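Local coordinates for protein MTH0777 (Methanothermobacter thermautotrophicus, PDB 1KJN) that is of unknown function but adopts a Rossmann-like alpha/beta fold and belongs to the DUF1890 family of uncharacterised proteins, at residues E80-F85 against T104-I109; M11-P16 against V39-N44. All blocks are in the same frame, centred on the assembly; numbering follows the deposited sequence.

Interaction 1 of 2, residues E80-F85 against T104-I109; sequences EFLAGF and TETLAI
The parallel strands of a beta-alpha-beta unit, 81-86 and 105-111, pair within a parallel sheet, 81-86 central and 105-111 next to the outermost strand 132-136, connected by helix 89-102. Their short axes run 13° apart and come within 4.6 Å. Four backbone hydrogen bonds hold the ladder: L82 N gives to E105 O and L82 O accepts from L107 N, then G84 repeats the pattern with L107 O and I109 N. The bond from G84 N to L107 O, 2.8 Å long, is the straightest of the four. G84, with no side chain, brings only backbone to this rung.

F81, L107, F85 and I109 line one face of the sheet. With CG anti to its backbone N (chi1 -174°), the F81 ring crosses E105 obliquely and lies nearly perpendicular to the carboxylate, 88° between planes; its CZ reaches L107 CB at 3.7 Å. The F85 ring lies alongside I109, whose CD1 sits over one ring face, 4.2 Å from the centroid, in a CH-pi contact. I109 CG2 meets the ring rim at F85 CE2, 3.8 Å away. On the other face L82 and T106 lie side by side, L82 CD2 being 4.0 Å from T106 CG2. A water lies within bonding distance of both E80 O and E105 OE1.

Helices 21-34 and 143-153 pack on the F81 face, the latter through F152 on F81 and L107. Helix 89-102 covers the L82 face with L95, F98 and A99, while strand 8-12 continues the sheet beyond strand 81-86.

Interaction 2 of 2, residues M11-P16 against V39-N44; sequences MVLGCP and VTVTAN
Strand 8-12 and strand 38-43 run parallel, the M11 backbone using both its polar atoms on the neighbour: M11 N gives to T40 O and M11 O accepts from T42 N, both at 2.8 Å. One step on, L13 N donates to T42 O over a longer 3.1 Å, and there the ladder ends as the chain leaves the strand. Each of the three bonds points nearly along the C=O axis of its acceptor. Past the ladder a water takes over, accepting from N44 N and donating to L13 O, with a weak second bond to G14 O; it bridges the two chains where they part.

L13 makes the closest apolar contacts. Its CG lies anti to the carbonyl carbon (chi1 -48°), which sends the isobutyl group across V41, where L13 CD1 meets V41 CG1 at 3.8 Å. Its CB presses against A43 CB at 3.6 Å. On the same face the selenomethionine M11 has CB 4.3 Å from V39 CG1. On the opposite face V12 and T42 point the same way, side by side, with V12 CG2 3.8 Å from T42 CG2. The T42 methyl occupies the crowded position between backbone N and carbonyl carbon, so that OG1 stands anti to N and bonds to V65 O in strand 63-66. N44 meets P16 tip to tip, its amide oxygen OD1 3.8 Å from P16 CD. That oxygen also takes the N-H of A47, making N44 the N-cap of helix 45-54.

Helix 21-34, which connects the two strands, packs on M11, L13 and V39, and helix 45-54 reaches L13, P16 and A43. The T42 side is covered by L67 and C70 of helix 67-73.

How the interactions relate
Interactions 1 and 2 are the strand pairings of two beta-alpha-beta units of one parallel sheet, in series along the chain, with centres about 12 Å apart. Strands 8-12 and 81-86 are neighbours at the middle of the sheet and join them: V12 N lies 2.7 Å from A83 O, and F85 N lies 2.9 Å from V12 O, both probable hydrogen bonds. Side chains meet on both faces, F85 CD1 with L13 CD2 at 3.5 Å and L82 CD1 with V12 CG2 at 3.9 Å. The strand order 3-2-1-4-5-6 thus has its crossover point between the two contacts, where Rossmann-like folds often place a binding cleft, though no ligand site is established here.

Interaction 1 of 2, residues E80-F85 against T104-I109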
ATOM      1  N   GLU A  80     -19.860 -13.207   8.999  1.00 29.01           N
ATOM      2  CA  GLU A  80     -21.084 -12.415   9.013  1.00 33.22           C
ATOM      3  C   GLU A  80     -21.061 -11.306   7.950  1.00 32.16           C
ATOM      4  O   GLU A  80     -22.077 -10.672   7.675  1.00 29.89           O
ATOM      5  CB  GLU A  80     -21.290 -11.806  10.409  1.00 38.38           C
ATOM      6  CG  GLU A  80     -21.713 -12.799  11.503  1.00 48.26           C
ATOM      7  CD  GLU A  80     -20.708 -13.930  11.742  1.00 58.50           C
ATOM      8  OE1 GLU A  80     -19.556 -13.642  12.127  1.00 60.61           O
ATOM      9  OE2 GLU A  80     -21.070 -15.116  11.558  1.00 63.15           O
ATOM     10  N   PHE A  81     -19.896 -11.072   7.361  1.00 27.24           N
ATOM     11  CA  PHE A  81     -19.756 -10.040   6.338  1.00 25.97           C
ATOM     12  C   PHE A  81     -18.676 -10.435   5.332  1.00 21.55           C
ATOM     13  O   PHE A  81     -17.655 -10.983   5.707  1.00 20.64           O
ATOM     14  CB  PHE A  81     -19.402  -8.694   6.985  1.00 20.25           C
ATOM     15  CG  PHE A  81     -19.368  -7.546   6.009  1.00 27.01           C
ATOM     16  CD1 PHE A  81     -18.177  -6.851   5.757  1.00 24.24           C
ATOM     17  CD2 PHE A  81     -20.527  -7.159   5.331  1.00 25.66           C
ATOM     18  CE1 PHE A  81     -18.146  -5.791   4.830  1.00 28.62           C
ATOM     19  CE2 PHE A  81     -20.510  -6.099   4.401  1.00 25.71           C
ATOM     20  CZ  PHE A  81     -19.322  -5.410   4.154  1.00 25.48           C
ATOM     21  N   LEU A  82     -18.904 -10.121   4.062  1.00 22.13           N
ATOM     22  CA  LEU A  82     -17.955 -10.436   3.001  1.00 21.14           C
ATOM     23  C   LEU A  82     -17.689  -9.205   2.134  1.00 20.94           C
ATOM     24  O   LEU A  82     -18.608  -8.592   1.593  1.00 17.23           O
ATOM     25  CB  LEU A  82     -18.497 -11.586   2.127  1.00 23.80           C
ATOM     26  CG  LEU A  82     -17.769 -11.975   0.832  1.00 21.28           C
ATOM     27  CD1 LEU A  82     -16.312 -12.372   1.110  1.00 14.79           C
ATOM     28  CD2 LEU A  82     -18.527 -13.108   0.157  1.00 14.39           C
ATOM     29  N   ALA A  83     -16.415  -8.861   1.988  1.00 23.53           N
ATOM     30  CA  ALA A  83     -16.031  -7.720   1.172  1.00 19.94           C
ATOM     31  C   ALA A  83     -15.008  -8.165   0.143  1.00 19.91           C
ATOM     32  O   ALA A  83     -14.037  -8.859   0.464  1.00 26.47           O
ATOM     33  CB  ALA A  83     -15.481  -6.609   2.036  1.00 22.72           C
ATOM     34  N   GLY A  84     -15.269  -7.812  -1.107  1.00 16.44           N
ATOM     35  CA  GLY A  84     -14.383  -8.170  -2.195  1.00 16.79           C
ATOM     36  C   GLY A  84     -14.016  -7.003  -3.106  1.00 22.81           C
ATOM     37  O   GLY A  84     -14.896  -6.277  -3.583  1.00 17.28           O
ATOM     38  N   PHE A  85     -12.710  -6.801  -3.288  1.00 18.39           N
ATOM     39  CA  PHE A  85     -12.181  -5.764  -4.167  1.00 17.13           C
ATOM     40  C   PHE A  85     -12.184  -6.377  -5.544  1.00 16.84           C
ATOM     41  O   PHE A  85     -11.738  -7.516  -5.725  1.00 18.57           O
ATOM     42  CB  PHE A  85     -10.760  -5.356  -3.747  1.00 11.46           C
ATOM     43  CG  PHE A  85     -10.743  -4.439  -2.574  1.00 13.67           C
ATOM     44  CD1 PHE A  85     -10.869  -4.943  -1.284  1.00 13.55           C
ATOM     45  CD2 PHE A  85     -10.630  -3.064  -2.758  1.00 11.72           C
ATOM     46  CE1 PHE A  85     -10.882  -4.091  -0.191  1.00 24.01           C
ATOM     47  CE2 PHE A  85     -10.645  -2.203  -1.673  1.00 19.71           C
ATOM     48  CZ  PHE A  85     -10.770  -2.711  -0.379  1.00 13.61           C
ATOM     49  N   THR A 104     -23.989 -14.388   2.899  1.00 28.94           N
ATOM     50  CA  THR A 104     -24.135 -13.365   3.928  1.00 24.81           C
ATOM     51  C   THR A 104     -24.119 -11.959   3.336  1.00 27.26           C
ATOM     52  O   THR A 104     -24.161 -11.800   2.113  1.00 25.83           O
ATOM     53  CB  THR A 104     -23.016 -13.495   4.960  1.00 25.97           C
ATOM     54  OG1 THR A 104     -23.302 -12.665   6.088  1.00 28.19           O
ATOM     55  CG2 THR A 104     -21.667 -13.089   4.349  1.00 32.30           C
ATOM     56  N   GLU A 105     -24.102 -10.942   4.200  1.00 25.40           N
ATOM     57  CA  GLU A 105     -24.060  -9.558   3.727  1.00 30.27           C
ATOM     58  C   GLU A 105     -22.750  -9.412   2.963  1.00 25.95           C
ATOM     59  O   GLU A 105     -21.677  -9.669   3.500  1.00 22.51           O
ATOM     60  CB  GLU A 105     -24.129  -8.562   4.891  1.00 32.93           C
ATOM     61  CG  GLU A 105     -24.186  -7.118   4.417  1.00 48.01           C
ATOM     62  CD  GLU A 105     -24.437  -6.117   5.540  1.00 55.29           C
ATOM     63  OE1 GLU A 105     -23.604  -6.018   6.466  1.00 58.54           O
ATOM     64  OE2 GLU A 105     -25.462  -5.409   5.478  1.00 62.16           O
ATOM     65  N   THR A 106     -22.852  -8.997   1.709  1.00 27.08           N
ATOM     66  CA  THR A 106     -21.689  -8.892   0.845  1.00 30.49           C
ATOM     67  C   THR A 106     -21.480  -7.515   0.210  1.00 32.60           C
ATOM     68  O   THR A 106     -22.440  -6.836  -0.159  1.00 27.15           O
ATOM     69  CB  THR A 106     -21.810  -9.942  -0.275  1.00 29.79           C
ATOM     70  OG1 THR A 106     -21.985 -11.242   0.316  1.00 31.82           O
ATOM     71  CG2 THR A 106     -20.572  -9.932  -1.171  1.00 30.45           C
ATOM     72  N   LEU A 107     -20.213  -7.158   0.009  1.00 29.87           N
ATOM     73  CA  LEU A 107     -19.859  -5.877  -0.571  1.00 27.99           C
ATOM     74  C   LEU A 107     -18.805  -5.995  -1.647  1.00 28.03           C
ATOM     75  O   LEU A 107     -17.743  -6.593  -1.438  1.00 27.54           O
ATOM     76  CB  LEU A 107     -19.362  -4.915   0.517  1.00 26.45           C
ATOM     77  CG  LEU A 107     -18.783  -3.588   0.013  1.00 27.07           C
ATOM     78  CD1 LEU A 107     -19.863  -2.772  -0.688  1.00 27.10           C
ATOM     79  CD2 LEU A 107     -18.155  -2.798   1.154  1.00 20.41           C
ATOM     80  N   ALA A 108     -19.109  -5.423  -2.808  1.00 27.68           N
ATOM     81  CA  ALA A 108     -18.178  -5.424  -3.922  1.00 21.82           C
ATOM     82  C   ALA A 108     -17.642  -4.018  -4.071  1.00 25.18           C
ATOM     83  O   ALA A 108     -18.420  -3.065  -4.094  1.00 23.55           O
ATOM     84  CB  ALA A 108     -18.865  -5.831  -5.172  1.00 19.44           C
ATOM     85  N   ILE A 109     -16.316  -3.888  -4.148  1.00 20.48           N
ATOM     86  CA  ILE A 109     -15.663  -2.588  -4.322  1.00 20.99           C
ATOM     87  C   ILE A 109     -14.975  -2.696  -5.692  1.00 22.56           C
ATOM     88  O   ILE A 109     -13.945  -3.371  -5.863  1.00 23.66           O
ATOM     89  CB  ILE A 109     -14.670  -2.311  -3.174  1.00 20.71           C
ATOM     90  CG1 ILE A 109     -15.457  -2.100  -1.871  1.00 19.14           C
ATOM     91  CG2 ILE A 109     -13.789  -1.084  -3.481  1.00 18.94           C
ATOM     92  CD1 ILE A 109     -14.616  -2.013  -0.612  1.00 21.65           C
TER
HETATM   93  O   HOH W   1     -22.934  -8.065   8.582  1.00 37.41           O

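Interaction 2 of 2, residues M11-P16 against V39-N44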
HETATM    1  N   MSE A  11     -12.310 -10.596   3.804  1.00 17.74           N
HETATM    2  CA  MSE A  11     -11.976  -9.611   2.787  1.00 16.60           C
HETATM    3  C   MSE A  11     -11.186 -10.286   1.675  1.00 16.95           C
HETATM    4  O   MSE A  11     -10.100 -10.832   1.913  1.00 19.79           O
HETATM    5  CB  MSE A  11     -11.163  -8.471   3.416  1.00 15.51           C
HETATM    6  CG  MSE A  11     -10.820  -7.358   2.431  1.00 23.64           C
HETATM    7 SE   MSE A  11     -10.070  -5.769   3.298  1.00 25.17          SE
HETATM    8  CE  MSE A  11     -11.640  -5.239   4.284  1.00 23.08           C
ATOM      9  N   VAL A  12     -11.705 -10.195   0.455  1.00 18.32           N
ATOM     10  CA  VAL A  12     -11.082 -10.834  -0.713  1.00 21.59           C
ATOM     11  C   VAL A  12     -10.414  -9.798  -1.599  1.00 21.51           C
ATOM     12  O   VAL A  12     -11.042  -8.797  -1.957  1.00 20.84           O
ATOM     13  CB  VAL A  12     -12.141 -11.586  -1.552  1.00 18.88           C
ATOM     14  CG1 VAL A  12     -11.502 -12.275  -2.755  1.00 14.20           C
ATOM     15  CG2 VAL A  12     -12.873 -12.592  -0.672  1.00 24.53           C
ATOM     16  N   LEU A  13      -9.154 -10.050  -1.963  1.00 17.77           N
ATOM     17  CA  LEU A  13      -8.410  -9.119  -2.808  1.00 18.69           C
ATOM     18  C   LEU A  13      -8.059  -9.695  -4.178  1.00 19.84           C
ATOM     19  O   LEU A  13      -7.851 -10.902  -4.330  1.00 16.26           O
ATOM     20  CB  LEU A  13      -7.120  -8.655  -2.113  1.00 14.88           C
ATOM     21  CG  LEU A  13      -7.237  -8.183  -0.662  1.00 23.19           C
ATOM     22  CD1 LEU A  13      -5.856  -7.769  -0.153  1.00 21.38           C
ATOM     23  CD2 LEU A  13      -8.212  -7.026  -0.546  1.00 20.15           C
ATOM     24  N   GLY A  14      -7.970  -8.801  -5.160  1.00 21.28           N
ATOM     25  CA  GLY A  14      -7.632  -9.194  -6.514  1.00 27.01           C
ATOM     26  C   GLY A  14      -6.147  -9.015  -6.778  1.00 26.20           C
ATOM     27  O   GLY A  14      -5.397  -8.620  -5.875  1.00 21.07           O
ATOM     28  N   CYS A  15      -5.708  -9.313  -7.999  1.00 29.51           N
ATOM     29  CA  CYS A  15      -4.294  -9.164  -8.324  1.00 34.11           C
ATOM     30  C   CYS A  15      -3.924  -7.697  -8.064  1.00 33.53           C
ATOM     31  O   CYS A  15      -4.688  -6.780  -8.374  1.00 32.70           O
ATOM     32  CB  CYS A  15      -4.003  -9.559  -9.778  1.00 39.10           C
ATOM     33  SG  CYS A  15      -4.222  -8.236 -10.999  1.00 44.30           S
ATOM     34  N   PRO A  16      -2.802  -7.474  -7.380  1.00 31.13           N
ATOM     35  CA  PRO A  16      -2.346  -6.119  -7.067  1.00 33.43           C
ATOM     36  C   PRO A  16      -1.631  -5.466  -8.257  1.00 34.35           C
ATOM     37  O   PRO A  16      -0.570  -5.933  -8.691  1.00 38.14           O
ATOM     38  CB  PRO A  16      -1.390  -6.359  -5.902  1.00 31.93           C
ATOM     39  CG  PRO A  16      -0.716  -7.658  -6.309  1.00 30.79           C
ATOM     40  CD  PRO A  16      -1.860  -8.495  -6.873  1.00 28.51           C
ATOM     41  N   VAL A  39     -11.166  -9.445  11.327  1.00 23.57           N
ATOM     42  CA  VAL A  39     -11.063  -9.485   9.874  1.00 23.53           C
ATOM     43  C   VAL A  39     -10.021 -10.410   9.307  1.00 23.46           C
ATOM     44  O   VAL A  39      -8.837 -10.297   9.614  1.00 20.63           O
ATOM     45  CB  VAL A  39     -10.760  -8.087   9.261  1.00 25.21           C
ATOM     46  CG1 VAL A  39     -10.865  -8.152   7.729  1.00 19.32           C
ATOM     47  CG2 VAL A  39     -11.699  -7.030   9.818  1.00 18.97           C
ATOM     48  N   THR A  40     -10.465 -11.261   8.393  1.00 19.69           N
ATOM     49  CA  THR A  40      -9.563 -12.171   7.717  1.00 18.13           C
ATOM     50  C   THR A  40      -9.385 -11.668   6.292  1.00 17.55           C
ATOM     51  O   THR A  40     -10.359 -11.349   5.611  1.00 19.00           O
ATOM     52  CB  THR A  40     -10.126 -13.601   7.674  1.00 18.35           C
ATOM     53  OG1 THR A  40     -10.163 -14.145   9.001  1.00 18.15           O
ATOM     54  CG2 THR A  40      -9.271 -14.495   6.771  1.00 14.42           C
ATOM     55  N   VAL A  41      -8.140 -11.567   5.853  1.00 16.41           N
ATOM     56  CA  VAL A  41      -7.834 -11.131   4.491  1.00 17.15           C
ATOM     57  C   VAL A  41      -7.379 -12.358   3.690  1.00 21.04           C
ATOM     58  O   VAL A  41      -6.551 -13.153   4.168  1.00 21.70           O
ATOM     59  CB  VAL A  41      -6.697 -10.077   4.469  1.00 21.71           C
ATOM     60  CG1 VAL A  41      -6.336  -9.723   3.036  1.00 17.40           C
ATOM     61  CG2 VAL A  41      -7.106  -8.811   5.243  1.00 22.49           C
ATOM     62  N   THR A  42      -7.902 -12.512   2.479  1.00 17.85           N
ATOM     63  CA  THR A  42      -7.509 -13.645   1.643  1.00 22.82           C
ATOM     64  C   THR A  42      -7.206 -13.142   0.236  1.00 24.52           C
ATOM     65  O   THR A  42      -7.954 -12.328  -0.306  1.00 22.74           O
ATOM     66  CB  THR A  42      -8.608 -14.754   1.611  1.00 27.13           C
ATOM     67  OG1 THR A  42      -8.141 -15.869   0.842  1.00 28.48           O
ATOM     68  CG2 THR A  42      -9.918 -14.229   0.996  1.00 21.21           C
ATOM     69  N   ALA A  43      -6.083 -13.591  -0.326  1.00 25.19           N
ATOM     70  CA  ALA A  43      -5.651 -13.161  -1.650  1.00 24.73           C
ATOM     71  C   ALA A  43      -4.455 -13.988  -2.142  1.00 26.75           C
ATOM     72  O   ALA A  43      -4.043 -14.952  -1.479  1.00 21.66           O
ATOM     73  CB  ALA A  43      -5.271 -11.687  -1.606  1.00 20.04           C
ATOM     74  N   ASN A  44      -3.919 -13.604  -3.308  1.00 27.86           N
ATOM     75  CA  ASN A  44      -2.784 -14.292  -3.920  1.00 30.11           C
ATOM     76  C   ASN A  44      -1.502 -13.918  -3.177  1.00 31.15           C
ATOM     77  O   ASN A  44      -1.479 -12.935  -2.449  1.00 32.16           O
ATOM     78  CB  ASN A  44      -2.710 -14.027  -5.459  1.00 30.65           C
ATOM     79  CG  ASN A  44      -2.136 -12.628  -5.841  1.00 39.14           C
ATOM     80  OD1 ASN A  44      -1.819 -11.803  -4.985  1.00 38.17           O
ATOM     81  ND2 ASN A  44      -1.993 -12.386  -7.155  1.00 36.85           N
TER
HETATM   82  O   HOH W   2      -5.050 -11.533  -4.753  1.00 26.77           O